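Local structure of cycloalternan-forming enzyme (Listeria monocytogenes serovar 1/2a, 5F7U) at residues Glu373-Ser385 and Lys435-Ala449. The protein belongs to glycoside hydrolase family 31 and combines a TIM-barrel domain with several beta-rich domains, including a family 6 carbohydrate-binding module. The protein carries 1 engineered substitution. Sequence-based numbering, arbitrary orientation.
Sequences EWDRESDVSSALS and KWTDPKGMVDSVHDA. With MG (magnesium ion), chain J.
Glu377 reaches from the first turn of helix 377-389 to the loop that leads into helix 439-448. These are neighbouring helices on the outside of the family 31 TIM barrel, packed over barrel strand 396-399; their segments 377-385 and 439-448 run nearly parallel, 8° apart. The Glu377 side chain can be followed outward. CB lies 3.6 Å from Lys435 O, which also accepts a bond from Glu377 N. CG touches Trp436 CE3 at 3.6 Å and comes near Met442 CG. Beyond CG the chain runs extended (chi2 161°) and carries the carboxylate past the indole, their planes 79° apart. OE1 accepts two bonds from Thr437: OG1 donates to the syn lone pair of OE1, and N comes from above the carboxylate plane. OE2 accepts a hydrogen bond from Asp438 N at 2.7 Å, on its syn lone pair. Three donors thus fix the carboxylate just before the helix that Asp438 N-caps. One face of the Trp436 ring lies against the backbone of Arg376 and Glu377, while Val380 CG2 meets the ring edge. Further along, Val380 CG1 packs on Met442 SD and Val446 CG2, and Leu384 CD2 meets Ala449 CB. Just before Glu377, Arg376 grips Asp375 side-on, NE to OD1 and NH2 to OD2. Asp375 OD1 also binds the magnesium ion, together with Glu373 O, Asp379 OD2 and three waters. Water 2 donates to Asp375 OD2 and accepts from Lys435 NZ, at 2.7 Å each.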
loop_
_atom_site.group_PDB
_atom_site.type_symbol
_atom_site.label_atom_id
_atom_site.label_comp_id
_atom_site.label_asym_id
_atom_site.label_seq_id
_atom_site.Cartn_x
_atom_site.Cartn_y
_atom_site.Cartn_z
ATOM N N GLU A 373 19.031 17.624 -3.985
ATOM C CA GLU A 373 20.227 18.403 -4.352
ATOM C C GLU A 373 20.407 18.726 -5.849
ATOM O O GLU A 373 21.230 19.585 -6.200
ATOM C CB GLU A 373 21.499 17.759 -3.792
ATOM C CG GLU A 373 21.887 16.435 -4.439
ATOM C CD GLU A 373 22.973 15.716 -3.652
ATOM O OE1 GLU A 373 22.697 15.224 -2.528
ATOM O OE2 GLU A 373 24.118 15.633 -4.175
ATOM N N TRP A 374 19.673 18.018 -6.712
ATOM C CA TRP A 374 19.723 18.288 -8.149
ATOM C C TRP A 374 18.995 19.599 -8.416
ATOM O O TRP A 374 17.761 19.683 -8.286
ATOM C CB TRP A 374 19.082 17.142 -8.929
ATOM C CG TRP A 374 19.812 15.840 -8.788
ATOM C CD1 TRP A 374 21.107 15.643 -8.344
ATOM C CD2 TRP A 374 19.298 14.550 -9.114
ATOM N NE1 TRP A 374 21.408 14.291 -8.365
ATOM C CE2 TRP A 374 20.327 13.606 -8.850
ATOM C CE3 TRP A 374 18.059 14.091 -9.602
ATOM C CZ2 TRP A 374 20.145 12.226 -9.030
ATOM C CZ3 TRP A 374 17.892 12.705 -9.803
ATOM C CH2 TRP A 374 18.925 11.806 -9.516
ATOM N N ASP A 375 19.762 20.636 -8.741
ATOM C CA ASP A 375 19.188 21.978 -8.818
ATOM C C ASP A 375 19.659 22.781 -10.012
ATOM O O ASP A 375 19.485 24.004 -10.042
ATOM C CB ASP A 375 19.466 22.768 -7.517
ATOM C CG ASP A 375 20.938 23.182 -7.375
ATOM O OD1 ASP A 375 21.846 22.421 -7.798
ATOM O OD2 ASP A 375 21.185 24.271 -6.804
ATOM N N ARG A 376 20.265 22.106 -10.982
ATOM C CA ARG A 376 20.761 22.779 -12.182
ATOM C C ARG A 376 20.919 21.774 -13.304
ATOM O O ARG A 376 20.951 20.568 -13.066
ATOM C CB ARG A 376 22.091 23.502 -11.898
ATOM C CG ARG A 376 23.215 22.595 -11.389
ATOM C CD ARG A 376 24.299 23.440 -10.709
ATOM N NE ARG A 376 23.897 23.791 -9.342
ATOM C CZ ARG A 376 24.355 24.831 -8.644
ATOM N NH1 ARG A 376 25.230 25.687 -9.171
ATOM N NH2 ARG A 376 23.912 25.036 -7.410
ATOM N N GLU A 377 21.025 22.280 -14.527
ATOM C CA GLU A 377 21.182 21.419 -15.694
ATOM C C GLU A 377 22.358 20.459 -15.586
ATOM O O GLU A 377 22.231 19.294 -15.962
ATOM C CB GLU A 377 21.325 22.283 -16.936
ATOM C CG GLU A 377 19.960 22.649 -17.460
ATOM C CD GLU A 377 19.950 23.852 -18.388
ATOM O OE1 GLU A 377 20.954 24.604 -18.500
ATOM O OE2 GLU A 377 18.874 24.057 -18.973
ATOM N N SER A 378 23.492 20.925 -15.066
ATOM C CA SER A 378 24.662 20.039 -14.971
ATOM C C SER A 378 24.431 18.895 -13.992
ATOM O O SER A 378 25.017 17.828 -14.162
ATOM C CB SER A 378 25.935 20.792 -14.613
ATOM O OG SER A 378 25.793 21.576 -13.440
ATOM N N ASP A 379 23.581 19.115 -12.982
ATOM C CA ASP A 379 23.205 18.021 -12.059
ATOM C C ASP A 379 22.388 16.966 -12.795
ATOM O O ASP A 379 22.571 15.755 -12.575
ATOM C CB ASP A 379 22.370 18.520 -10.847
ATOM C CG ASP A 379 23.207 19.255 -9.775
ATOM O OD1 ASP A 379 24.450 19.169 -9.802
ATOM O OD2 ASP A 379 22.621 19.913 -8.881
ATOM N N VAL A 380 21.465 17.421 -13.644
ATOM C CA VAL A 380 20.616 16.506 -14.425
ATOM C C VAL A 380 21.503 15.730 -15.421
ATOM O O VAL A 380 21.402 14.503 -15.490
ATOM C CB VAL A 380 19.458 17.240 -15.135
ATOM C CG1 VAL A 380 18.713 16.310 -16.098
ATOM C CG2 VAL A 380 18.474 17.802 -14.115
ATOM N N SER A 381 22.365 16.437 -16.159
ATOM C CA SER A 381 23.306 15.774 -17.081
ATOM C C SER A 381 24.166 14.732 -16.380
ATOM O O SER A 381 24.351 13.628 -16.903
ATOM C CB SER A 381 24.187 16.793 -17.792
ATOM O OG SER A 381 23.348 17.646 -18.531
ATOM N N SER A 382 24.680 15.087 -15.201
ATOM C CA SER A 382 25.508 14.167 -14.414
ATOM C C SER A 382 24.722 12.955 -13.966
ATOM O O SER A 382 25.253 11.856 -14.028
ATOM C CB SER A 382 26.145 14.844 -13.200
ATOM O OG SER A 382 27.083 15.804 -13.645
ATOM N N ALA A 383 23.475 13.148 -13.504
ATOM C CA ALA A 383 22.620 12.015 -13.126
ATOM C C ALA A 383 22.396 11.056 -14.292
ATOM O O ALA A 383 22.485 9.831 -14.121
ATOM C CB ALA A 383 21.279 12.496 -12.560
ATOM N N LEU A 384 22.132 11.605 -15.476
ATOM C CA LEU A 384 21.932 10.758 -16.668
ATOM C C LEU A 384 23.217 10.047 -17.081
ATOM O O LEU A 384 23.194 8.855 -17.412
ATOM C CB LEU A 384 21.367 11.561 -17.850
ATOM C CG LEU A 384 20.016 12.262 -17.583
ATOM C CD1 LEU A 384 19.669 13.181 -18.746
ATOM C CD2 LEU A 384 18.871 11.292 -17.256
ATOM N N SER A 385 24.330 10.783 -17.055
ATOM C CA SER A 385 25.637 10.230 -17.382
ATOM C C SER A 385 26.040 9.115 -16.406
ATOM O O SER A 385 26.528 8.038 -16.825
ATOM C CB SER A 385 26.686 11.359 -17.364
ATOM O OG SER A 385 27.941 10.815 -17.707
ATOM N N LYS A 435 21.183 28.459 -13.807
ATOM C CA LYS A 435 21.063 27.024 -13.532
ATOM C C LYS A 435 20.251 26.248 -14.569
ATOM O O LYS A 435 20.437 25.024 -14.719
ATOM C CB LYS A 435 20.499 26.810 -12.123
ATOM C CG LYS A 435 21.460 27.291 -11.046
ATOM C CD LYS A 435 20.815 27.349 -9.664
ATOM C CE LYS A 435 21.813 27.920 -8.675
ATOM N NZ LYS A 435 21.149 28.344 -7.410
ATOM N N TRP A 436 19.390 26.957 -15.300
ATOM C CA TRP A 436 18.510 26.331 -16.279
ATOM C C TRP A 436 18.467 27.193 -17.518
ATOM O O TRP A 436 17.570 28.022 -17.672
ATOM C CB TRP A 436 17.099 26.158 -15.736
ATOM C CG TRP A 436 17.032 25.460 -14.432
ATOM C CD1 TRP A 436 16.868 26.049 -13.209
ATOM C CD2 TRP A 436 17.158 24.055 -14.189
ATOM N NE1 TRP A 436 16.854 25.090 -12.222
ATOM C CE2 TRP A 436 17.047 23.863 -12.792
ATOM C CE3 TRP A 436 17.354 22.927 -15.017
ATOM C CZ2 TRP A 436 17.110 22.595 -12.201
ATOM C CZ3 TRP A 436 17.414 21.660 -14.426
ATOM C CH2 TRP A 436 17.300 21.508 -13.034
ATOM N N THR A 437 19.427 26.991 -18.402
ATOM C CA THR A 437 19.503 27.826 -19.609
ATOM C C THR A 437 18.573 27.320 -20.724
ATOM O O THR A 437 18.262 28.076 -21.652
ATOM C CB THR A 437 20.935 27.918 -20.178
ATOM O OG1 THR A 437 21.364 26.613 -20.577
ATOM C CG2 THR A 437 21.896 28.526 -19.179
ATOM N N ASP A 438 18.154 26.049 -20.654
ATOM C CA ASP A 438 17.283 25.478 -21.687
ATOM C C ASP A 438 16.438 24.332 -21.102
ATOM O O ASP A 438 16.772 23.170 -21.322
ATOM C CB ASP A 438 18.141 25.001 -22.883
ATOM C CG ASP A 438 17.329 24.324 -23.994
ATOM O OD1 ASP A 438 16.082 24.458 -24.060
ATOM O OD2 ASP A 438 17.977 23.644 -24.825
ATOM N N PRO A 439 15.353 24.659 -20.356
ATOM C CA PRO A 439 14.559 23.582 -19.728
ATOM C C PRO A 439 13.979 22.572 -20.734
ATOM O O PRO A 439 13.971 21.354 -20.474
ATOM C CB PRO A 439 13.439 24.342 -18.988
ATOM C CG PRO A 439 14.005 25.701 -18.748
ATOM C CD PRO A 439 14.858 25.994 -19.958
ATOM N N LYS A 440 13.539 23.066 -21.884
ATOM C CA LYS A 440 13.037 22.207 -22.965
ATOM C C LYS A 440 14.108 21.194 -23.386
ATOM O O LYS A 440 13.841 20.000 -23.461
ATOM C CB LYS A 440 12.643 23.080 -24.163
ATOM C CG LYS A 440 11.569 22.499 -25.049
ATOM C CD LYS A 440 11.013 23.567 -25.995
ATOM C CE LYS A 440 11.831 23.709 -27.262
ATOM N NZ LYS A 440 11.108 24.520 -28.287
ATOM N N GLY A 441 15.326 21.666 -23.639
ATOM C CA GLY A 441 16.426 20.777 -24.023
ATOM C C GLY A 441 16.818 19.810 -22.927
ATOM O O GLY A 441 17.178 18.674 -23.193
ATOM N N MET A 442 16.733 20.272 -21.682
ATOM C CA MET A 442 17.030 19.424 -20.536
ATOM C C MET A 442 16.028 18.266 -20.493
ATOM O O MET A 442 16.433 17.102 -20.325
ATOM C CB MET A 442 17.010 20.269 -19.237
ATOM C CG MET A 442 17.287 19.512 -17.927
ATOM S SD MET A 442 15.878 18.589 -17.277
ATOM C CE MET A 442 14.794 19.940 -16.825
ATOM N N VAL A 443 14.735 18.577 -20.634
ATOM C CA VAL A 443 13.691 17.530 -20.607
ATOM C C VAL A 443 13.887 16.546 -21.780
ATOM O O VAL A 443 13.789 15.322 -21.606
ATOM C CB VAL A 443 12.276 18.153 -20.562
ATOM C CG1 VAL A 443 11.191 17.092 -20.767
ATOM C CG2 VAL A 443 12.054 18.868 -19.221
ATOM N N ASP A 444 14.225 17.082 -22.953
ATOM C CA ASP A 444 14.481 16.244 -24.126
ATOM C C ASP A 444 15.604 15.251 -23.869
ATOM O O ASP A 444 15.517 14.091 -24.293
ATOM C CB ASP A 444 14.817 17.102 -25.359
ATOM C CG ASP A 444 13.624 17.854 -25.890
ATOM O OD1 ASP A 444 12.477 17.446 -25.667
ATOM O OD2 ASP A 444 13.827 18.860 -26.586
ATOM N N SER A 445 16.638 15.693 -23.148
ATOM C CA SER A 445 17.769 14.812 -22.848
ATOM C C SER A 445 17.378 13.725 -21.840
ATOM O O SER A 445 17.888 12.612 -21.915
ATOM C CB SER A 445 18.997 15.604 -22.388
ATOM O OG SER A 445 18.840 16.042 -21.041
ATOM N N VAL A 446 16.451 14.032 -20.930
ATOM C CA VAL A 446 15.907 12.995 -20.016
ATOM C C VAL A 446 15.142 11.941 -20.836
ATOM O O VAL A 446 15.311 10.740 -20.632
ATOM C CB VAL A 446 15.012 13.591 -18.889
ATOM C CG1 VAL A 446 14.348 12.492 -18.048
ATOM C CG2 VAL A 446 15.822 14.519 -17.990
ATOM N N HIS A 447 14.304 12.404 -21.762
ATOM C CA HIS A 447 13.562 11.497 -22.644
ATOM C C HIS A 447 14.487 10.631 -23.505
ATOM O O HIS A 447 14.215 9.442 -23.708
ATOM C CB HIS A 447 12.604 12.283 -23.537
ATOM C CG HIS A 447 11.486 12.938 -22.791
ATOM N ND1 HIS A 447 10.792 14.019 -23.296
ATOM C CD2 HIS A 447 10.942 12.671 -21.579
ATOM C CE1 HIS A 447 9.868 14.386 -22.423
ATOM N NE2 HIS A 447 9.937 13.582 -21.377
ATOM N N ASP A 448 15.581 11.236 -23.997
ATOM C CA ASP A 448 16.612 10.515 -24.767
ATOM C C ASP A 448 17.184 9.333 -24.010
ATOM O O ASP A 448 17.532 8.313 -24.618
ATOM C CB ASP A 448 17.772 11.442 -25.132
ATOM C CG ASP A 448 17.436 12.386 -26.260
ATOM O OD1 ASP A 448 16.397 12.185 -26.937
ATOM O OD2 ASP A 448 18.237 13.317 -26.505
ATOM N N ALA A 449 17.291 9.485 -22.687
ATOM C CA ALA A 449 17.772 8.424 -21.802
ATOM C C ALA A 449 16.697 7.377 -21.506
ATOM O O ALA A 449 16.959 6.434 -20.774
ATOM C CB ALA A 449 18.299 9.017 -20.494
HETATM MG MG MG J . 22.955 20.765 -6.883
HETATM O O HOH W 1 17.259 25.421 -9.309
HETATM O O HOH W 2 19.531 26.411 -6.447
HETATM O O HOH W 3 24.838 21.661 -7.546
HETATM O O HOH W 4 21.269 16.696 -20.155
HETATM O O HOH W 5 24.267 18.886 -6.484
HETATM O O HOH W 6 22.666 21.768 -4.806
#